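Local structure of oligopeptide-binding protein appA (Bacillus subtilis, 1XOC) at residues L264-I269 with Q481-L486; F362-N367 with F412-M417. The protein binds oligopeptides, here a nonapeptide, as the peptide-binding component of an ABC-type oligopeptide permease that can replace the OPP system in sporulation and competence. All coordinates share one frame; numbering follows the deposited sequence.

Interaction 1 of 2, residues L264-I269 with Q481-L486; sequences LSYVYI and QPYTFL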
loop_
_atom_site.group_PDB
_atom_site.type_symbol
_atom_site.label_atom_id
_atom_site.label_comp_id
_atom_site.label_asym_id
_atom_site.label_seq_id
_atom_site.Cartn_x
_atom_site.Cartn_y
_atom_site.Cartn_z
ATOM N N LEU A 264 9.603 -0.859 0.886
ATOM C CA LEU A 264 8.867 -1.278 2.093
ATOM C C LEU A 264 7.589 -2.020 1.667
ATOM O O LEU A 264 6.492 -1.488 1.725
ATOM C CB LEU A 264 8.552 -0.070 2.999
ATOM C CG LEU A 264 8.034 -0.391 4.392
ATOM C CD1 LEU A 264 9.167 -0.846 5.281
ATOM C CD2 LEU A 264 7.401 0.828 5.012
ATOM N N SER A 265 7.760 -3.256 1.231
ATOM C CA SER A 265 6.721 -3.938 0.466
ATOM C C SER A 265 7.008 -5.424 0.457
ATOM O O SER A 265 8.148 -5.867 0.698
ATOM C CB SER A 265 6.729 -3.419 -0.956
ATOM O OG SER A 265 5.872 -4.182 -1.777
ATOM N N TYR A 266 5.962 -6.203 0.160
ATOM C CA TYR A 266 6.171 -7.568 -0.331
ATOM C C TYR A 266 5.086 -7.861 -1.365
ATOM O O TYR A 266 4.021 -7.233 -1.351
ATOM C CB TYR A 266 6.236 -8.638 0.785
ATOM C CG TYR A 266 4.978 -8.782 1.618
ATOM C CD1 TYR A 266 3.860 -9.492 1.148
ATOM C CD2 TYR A 266 4.898 -8.218 2.875
ATOM C CE1 TYR A 266 2.720 -9.614 1.923
ATOM C CE2 TYR A 266 3.760 -8.333 3.659
ATOM C CZ TYR A 266 2.666 -9.042 3.162
ATOM O OH TYR A 266 1.532 -9.155 3.939
ATOM N N VAL A 267 5.390 -8.834 -2.211
ATOM C CA VAL A 267 4.469 -9.320 -3.248
ATOM C C VAL A 267 4.084 -10.732 -2.820
ATOM O O VAL A 267 4.902 -11.461 -2.243
ATOM C CB VAL A 267 5.140 -9.254 -4.636
ATOM C CG1 VAL A 267 4.288 -9.902 -5.709
ATOM C CG2 VAL A 267 5.434 -7.783 -4.989
ATOM N N TYR A 268 2.845 -11.110 -3.109
ATOM C CA TYR A 268 2.253 -12.318 -2.568
ATOM C C TYR A 268 1.170 -12.830 -3.503
ATOM O O TYR A 268 0.736 -12.141 -4.387
ATOM C CB TYR A 268 1.661 -12.041 -1.185
ATOM C CG TYR A 268 0.486 -11.097 -1.183
ATOM C CD1 TYR A 268 0.665 -9.739 -1.140
ATOM C CD2 TYR A 268 -0.805 -11.572 -1.238
ATOM C CE1 TYR A 268 -0.406 -8.893 -1.138
ATOM C CE2 TYR A 268 -1.873 -10.737 -1.250
ATOM C CZ TYR A 268 -1.678 -9.395 -1.200
ATOM O OH TYR A 268 -2.741 -8.547 -1.206
ATOM N N ILE A 269 0.753 -14.066 -3.279
ATOM C CA ILE A 269 -0.497 -14.560 -3.815
ATOM C C ILE A 269 -1.523 -14.628 -2.716
ATOM O O ILE A 269 -1.315 -15.286 -1.719
ATOM C CB ILE A 269 -0.332 -15.958 -4.429
ATOM C CG1 ILE A 269 0.809 -15.978 -5.432
ATOM C CG2 ILE A 269 -1.648 -16.425 -5.047
ATOM C CD1 ILE A 269 1.152 -17.356 -5.932
ATOM N N GLN A 481 -0.490 -19.867 6.082
ATOM C CA GLN A 481 -0.359 -19.534 4.674
ATOM C C GLN A 481 -1.640 -18.901 4.112
ATOM O O GLN A 481 -2.165 -19.365 3.099
ATOM C CB GLN A 481 0.026 -20.760 3.845
ATOM C CG GLN A 481 1.428 -21.299 4.145
ATOM C CD GLN A 481 2.528 -20.380 3.651
ATOM O OE1 GLN A 481 2.762 -20.292 2.439
ATOM N NE2 GLN A 481 3.231 -19.723 4.577
ATOM N N PRO A 482 -2.116 -17.799 4.729
ATOM C CA PRO A 482 -3.257 -17.124 4.117
ATOM C C PRO A 482 -2.866 -16.554 2.743
ATOM O O PRO A 482 -3.718 -16.397 1.852
ATOM C CB PRO A 482 -3.571 -16.019 5.110
ATOM C CG PRO A 482 -2.262 -15.765 5.835
ATOM C CD PRO A 482 -1.634 -17.104 5.940
ATOM N N TYR A 483 -1.577 -16.250 2.605
ATOM C CA TYR A 483 -0.944 -15.913 1.344
ATOM C C TYR A 483 0.191 -16.905 1.092
ATOM O O TYR A 483 0.729 -17.485 2.040
ATOM C CB TYR A 483 -0.242 -14.546 1.398
ATOM C CG TYR A 483 -1.031 -13.293 1.737
ATOM C CD1 TYR A 483 -2.406 -13.213 1.637
ATOM C CD2 TYR A 483 -0.353 -12.144 2.152
ATOM C CE1 TYR A 483 -3.084 -12.024 1.911
ATOM C CE2 TYR A 483 -1.027 -10.944 2.431
ATOM C CZ TYR A 483 -2.372 -10.883 2.306
ATOM O OH TYR A 483 -3.005 -9.692 2.602
ATOM N N THR A 484 0.563 -17.047 -0.182
ATOM C CA THR A 484 1.892 -17.482 -0.557
ATOM C C THR A 484 2.739 -16.225 -0.679
ATOM O O THR A 484 2.522 -15.386 -1.557
ATOM C CB THR A 484 1.901 -18.302 -1.875
ATOM O OG1 THR A 484 1.173 -19.500 -1.655
ATOM C CG2 THR A 484 3.251 -18.651 -2.286
ATOM N N PHE A 485 3.708 -16.085 0.203
ATOM C CA PHE A 485 4.574 -14.936 0.164
ATOM C C PHE A 485 5.567 -15.161 -0.959
ATOM O O PHE A 485 6.134 -16.240 -1.062
ATOM C CB PHE A 485 5.254 -14.747 1.532
ATOM C CG PHE A 485 4.276 -14.447 2.626
ATOM C CD1 PHE A 485 3.781 -15.476 3.434
ATOM C CD2 PHE A 485 3.796 -13.166 2.811
ATOM C CE1 PHE A 485 2.827 -15.213 4.417
ATOM C CE2 PHE A 485 2.858 -12.901 3.783
ATOM C CZ PHE A 485 2.376 -13.921 4.593
ATOM N N LEU A 486 5.772 -14.164 -1.827
ATOM C CA LEU A 486 6.619 -14.350 -3.003
ATOM C C LEU A 486 7.996 -13.712 -2.846
ATOM O O LEU A 486 8.991 -14.420 -2.837
ATOM C CB LEU A 486 5.901 -13.891 -4.291
ATOM C CG LEU A 486 4.670 -14.703 -4.772
ATOM C CD1 LEU A 486 4.059 -13.984 -5.968
ATOM C CD2 LEU A 486 4.990 -16.157 -5.078
#
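Tyr268 and Phe485 face each other as an antiparallel non-hydrogen-bonded pair, and Ile269 and Thr484 next to them form a hydrogen-bonded one, with Ile269 N to Thr484 O at 2.8 Å and Thr484 N to Ile269 O at 3.0 Å; further along, Leu486 N reaches Val267 O at 2.9 Å. The heart of the contact is the stack of Tyr268 on Tyr483, two residues before Phe485 and on the same face of the sheet. Their rings lie face to face, planes 15° apart and centroids 3.9 Å apart, with Tyr268 CD2 over the middle of the Tyr483 ring. CG of Tyr268 sits between its own backbone N and carbonyl carbon (chi1 66°), which brings it to 3.6 Å from Tyr483 CD2. Trp419 also meets the Tyr268 ring and holds Tyr483 OH through its NE1. In this family 5 solute-binding protein the pair joins two strands of the lobe's central sheet, 265-271 and 483-496, beside the peptide site: Ser265 and Val267 pack on an aromatic side chain of the bound peptide. Tyr266 extends the aromatic cluster. Its OH comes 3.5 Å from Tyr483 CE2 at that ring's edge, while Phe485 turns its CD2-CE2 edge toward the Tyr266 face in an offset edge-to-face pair, planes at 67°. On the sheet's other face, Leu486 lays CD1 against Ile269 CG1 at 3.9 Å, and Ile376 of helix 371-385 packs on Leu486.

Interaction 2 of 2, residues F362-N367 with F412-M417; sequences FTLKTN and FDAMVM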
loop_
_atom_site.group_PDB
_atom_site.type_symbol
_atom_site.label_atom_id
_atom_site.label_comp_id
_atom_site.label_asym_id
_atom_site.label_seq_id
_atom_site.Cartn_x
_atom_site.Cartn_y
_atom_site.Cartn_z
ATOM N N PHE A 362 -9.348 -22.656 -11.066
ATOM C CA PHE A 362 -9.636 -21.283 -10.656
ATOM C C PHE A 362 -8.941 -20.260 -11.549
ATOM O O PHE A 362 -8.062 -20.588 -12.333
ATOM C CB PHE A 362 -9.231 -21.055 -9.190
ATOM C CG PHE A 362 -7.752 -21.132 -8.944
ATOM C CD1 PHE A 362 -6.969 -19.970 -8.920
ATOM C CD2 PHE A 362 -7.139 -22.355 -8.727
ATOM C CE1 PHE A 362 -5.613 -20.051 -8.711
ATOM C CE2 PHE A 362 -5.804 -22.447 -8.520
ATOM C CZ PHE A 362 -5.022 -21.286 -8.484
ATOM N N THR A 363 -9.330 -19.000 -11.364
ATOM C CA THR A 363 -8.742 -17.872 -12.069
ATOM C C THR A 363 -7.791 -17.080 -11.147
ATOM O O THR A 363 -8.138 -16.688 -10.011
ATOM C CB THR A 363 -9.837 -16.975 -12.642
ATOM O OG1 THR A 363 -10.632 -17.749 -13.556
ATOM C CG2 THR A 363 -9.266 -15.747 -13.360
ATOM N N LEU A 364 -6.568 -16.861 -11.647
ATOM C CA LEU A 364 -5.560 -16.028 -10.990
ATOM C C LEU A 364 -5.465 -14.665 -11.677
ATOM O O LEU A 364 -5.027 -14.547 -12.838
ATOM C CB LEU A 364 -4.208 -16.720 -11.054
ATOM C CG LEU A 364 -2.995 -16.075 -10.362
ATOM C CD1 LEU A 364 -3.180 -15.929 -8.865
ATOM C CD2 LEU A 364 -1.742 -16.883 -10.633
ATOM N N LYS A 365 -5.846 -13.623 -10.931
ATOM C CA LYS A 365 -5.825 -12.260 -11.439
ATOM C C LYS A 365 -4.560 -11.511 -11.038
ATOM O O LYS A 365 -3.971 -11.776 -9.974
ATOM C CB LYS A 365 -7.010 -11.463 -10.886
ATOM C CG LYS A 365 -8.344 -11.825 -11.418
ATOM C CD LYS A 365 -9.460 -11.006 -10.767
ATOM C CE LYS A 365 -10.753 -11.220 -11.528
ATOM N NZ LYS A 365 -11.943 -10.580 -10.892
ATOM N N THR A 366 -4.161 -10.544 -11.863
ATOM C CA THR A 366 -3.177 -9.540 -11.425
ATOM C C THR A 366 -3.359 -8.262 -12.210
ATOM O O THR A 366 -4.218 -8.230 -13.119
ATOM C CB THR A 366 -1.714 -10.038 -11.542
ATOM O OG1 THR A 366 -0.884 -9.171 -10.735
ATOM C CG2 THR A 366 -1.227 -10.030 -12.945
ATOM N N ASN A 367 -2.583 -7.225 -11.909
ATOM C CA ASN A 367 -2.821 -5.915 -12.511
ATOM C C ASN A 367 -2.114 -5.655 -13.838
ATOM O O ASN A 367 -0.906 -5.878 -13.969
ATOM C CB ASN A 367 -2.508 -4.781 -11.524
ATOM C CG ASN A 367 -1.148 -4.897 -10.896
ATOM O OD1 ASN A 367 -0.844 -5.895 -10.253
ATOM N ND2 ASN A 367 -0.333 -3.855 -11.058
ATOM N N PHE A 412 -12.543 -12.285 -6.560
ATOM C CA PHE A 412 -11.353 -12.972 -7.064
ATOM C C PHE A 412 -11.269 -14.343 -6.395
ATOM O O PHE A 412 -11.765 -14.517 -5.274
ATOM C CB PHE A 412 -10.076 -12.146 -6.800
ATOM C CG PHE A 412 -9.711 -12.020 -5.347
ATOM C CD1 PHE A 412 -10.357 -11.116 -4.536
ATOM C CD2 PHE A 412 -8.735 -12.816 -4.804
ATOM C CE1 PHE A 412 -10.003 -10.985 -3.177
ATOM C CE2 PHE A 412 -8.359 -12.660 -3.441
ATOM C CZ PHE A 412 -9.020 -11.760 -2.651
ATOM N N ASP A 413 -10.678 -15.312 -7.095
ATOM C CA ASP A 413 -10.332 -16.620 -6.517
ATOM C C ASP A 413 -8.950 -16.506 -5.891
ATOM O O ASP A 413 -8.729 -16.840 -4.716
ATOM C CB ASP A 413 -10.254 -17.695 -7.596
ATOM C CG ASP A 413 -11.570 -17.929 -8.328
ATOM O OD1 ASP A 413 -12.653 -17.694 -7.747
ATOM O OD2 ASP A 413 -11.490 -18.377 -9.495
ATOM N N ALA A 414 -8.009 -15.956 -6.663
ATOM C CA ALA A 414 -6.643 -15.726 -6.177
ATOM C C ALA A 414 -6.077 -14.539 -6.922
ATOM O O ALA A 414 -6.514 -14.238 -8.016
ATOM C CB ALA A 414 -5.775 -16.950 -6.382
ATOM N N MET A 415 -5.104 -13.848 -6.334
ATOM C CA MET A 415 -4.471 -12.744 -7.043
ATOM C C MET A 415 -3.011 -12.614 -6.724
ATOM O O MET A 415 -2.602 -12.909 -5.614
ATOM C CB MET A 415 -5.177 -11.433 -6.753
ATOM C CG MET A 415 -5.053 -10.968 -5.342
ATOM S SD MET A 415 -5.909 -9.400 -5.095
ATOM C CE MET A 415 -5.874 -9.325 -3.297
ATOM N N VAL A 416 -2.236 -12.183 -7.710
ATOM C CA VAL A 416 -0.840 -11.792 -7.480
ATOM C C VAL A 416 -0.848 -10.299 -7.188
ATOM O O VAL A 416 -1.282 -9.508 -7.997
ATOM C CB VAL A 416 0.054 -12.095 -8.702
ATOM C CG1 VAL A 416 1.498 -11.660 -8.394
ATOM C CG2 VAL A 416 -0.024 -13.564 -9.095
ATOM N N MET A 417 -0.362 -9.892 -6.006
ATOM C CA MET A 417 -0.627 -8.528 -5.520
ATOM C C MET A 417 0.503 -8.120 -4.616
ATOM O O MET A 417 1.301 -8.966 -4.239
ATOM C CB MET A 417 -1.945 -8.482 -4.775
ATOM C CG MET A 417 -2.505 -7.132 -4.369
ATOM S SD MET A 417 -2.444 -5.837 -5.583
ATOM C CE MET A 417 -3.299 -6.561 -6.959
HETATM O O HOH W 1 -9.963 -14.444 -9.796
#
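Ala414 is the small residue that lets its larger neighbours close in: its CB fits between the Phe362 ring, 3.9 Å away at CE1, and Leu364 CD1 at 3.7 Å. Leu364 in turn pushes CD1 into the notch between Ala414 CB and Val416 CG2; CG is anti to its backbone N (chi1 -177°), and from there chi2 (61°) turns CD1 toward the other strand. Ala377 of helix 371-385 packs on this leucine too. On the opposite face, Lys365 runs its extended chain past Phe412 CB, which CD meets at 4.2 Å, and NZ ends on Gln404 OE1 and Asp411 O. Met415, extended beyond CG, carries its end away from the neighbouring strand to touch Met405 of helix 398-405. Two side chains grip the neighbouring backbone. Asp413 OD2 takes the Thr363 N-H at 2.9 Å on its anti lone pair, in an almost straight bond (177°), and Thr366 OG1 donates to Val416 O at 2.8 Å, tilted from the carbonyl plane. A water bridges Thr363 O and Asp413 N where the direct bond from Ala414 N to Thr363 O is long and weak, 3.4 Å. An alanine at Asp413 would probably leave Thr363 N without its acceptor and open a gap beside Phe362 CB. Beyond the pairing, Asn367 ND2 bonds the backbone of the bound peptide, on which Met417 also packs. Parallel strand 358-367, set between 390-396 and 414-420, gives the 2-1-3 strand order of an alpha/beta lobe in class II periplasmic binding proteins.

Coming from the N terminus, the chain lays down 264-269 first, and its partner 481-486 arrives only after 211 intervening residues. Interaction 2 falls wholly within that span: 362-367 is followed by helix 371-385, strand 390-396 and helix 398-405 before 412-417 closes the shorter loop of 44 residues. The loops therefore nest and do not cross. The contacts meet where strands 265-271 and 414-420 run as antiparallel neighbours, with Tyr268 N probably hydrogen-bonded to Met417 O at 2.9 Å. Across the sheet the order is 390-396, 358-367, 414-420, 265-271, 483-496, so the early strand 265-271 splits the later ones and runs against the other four.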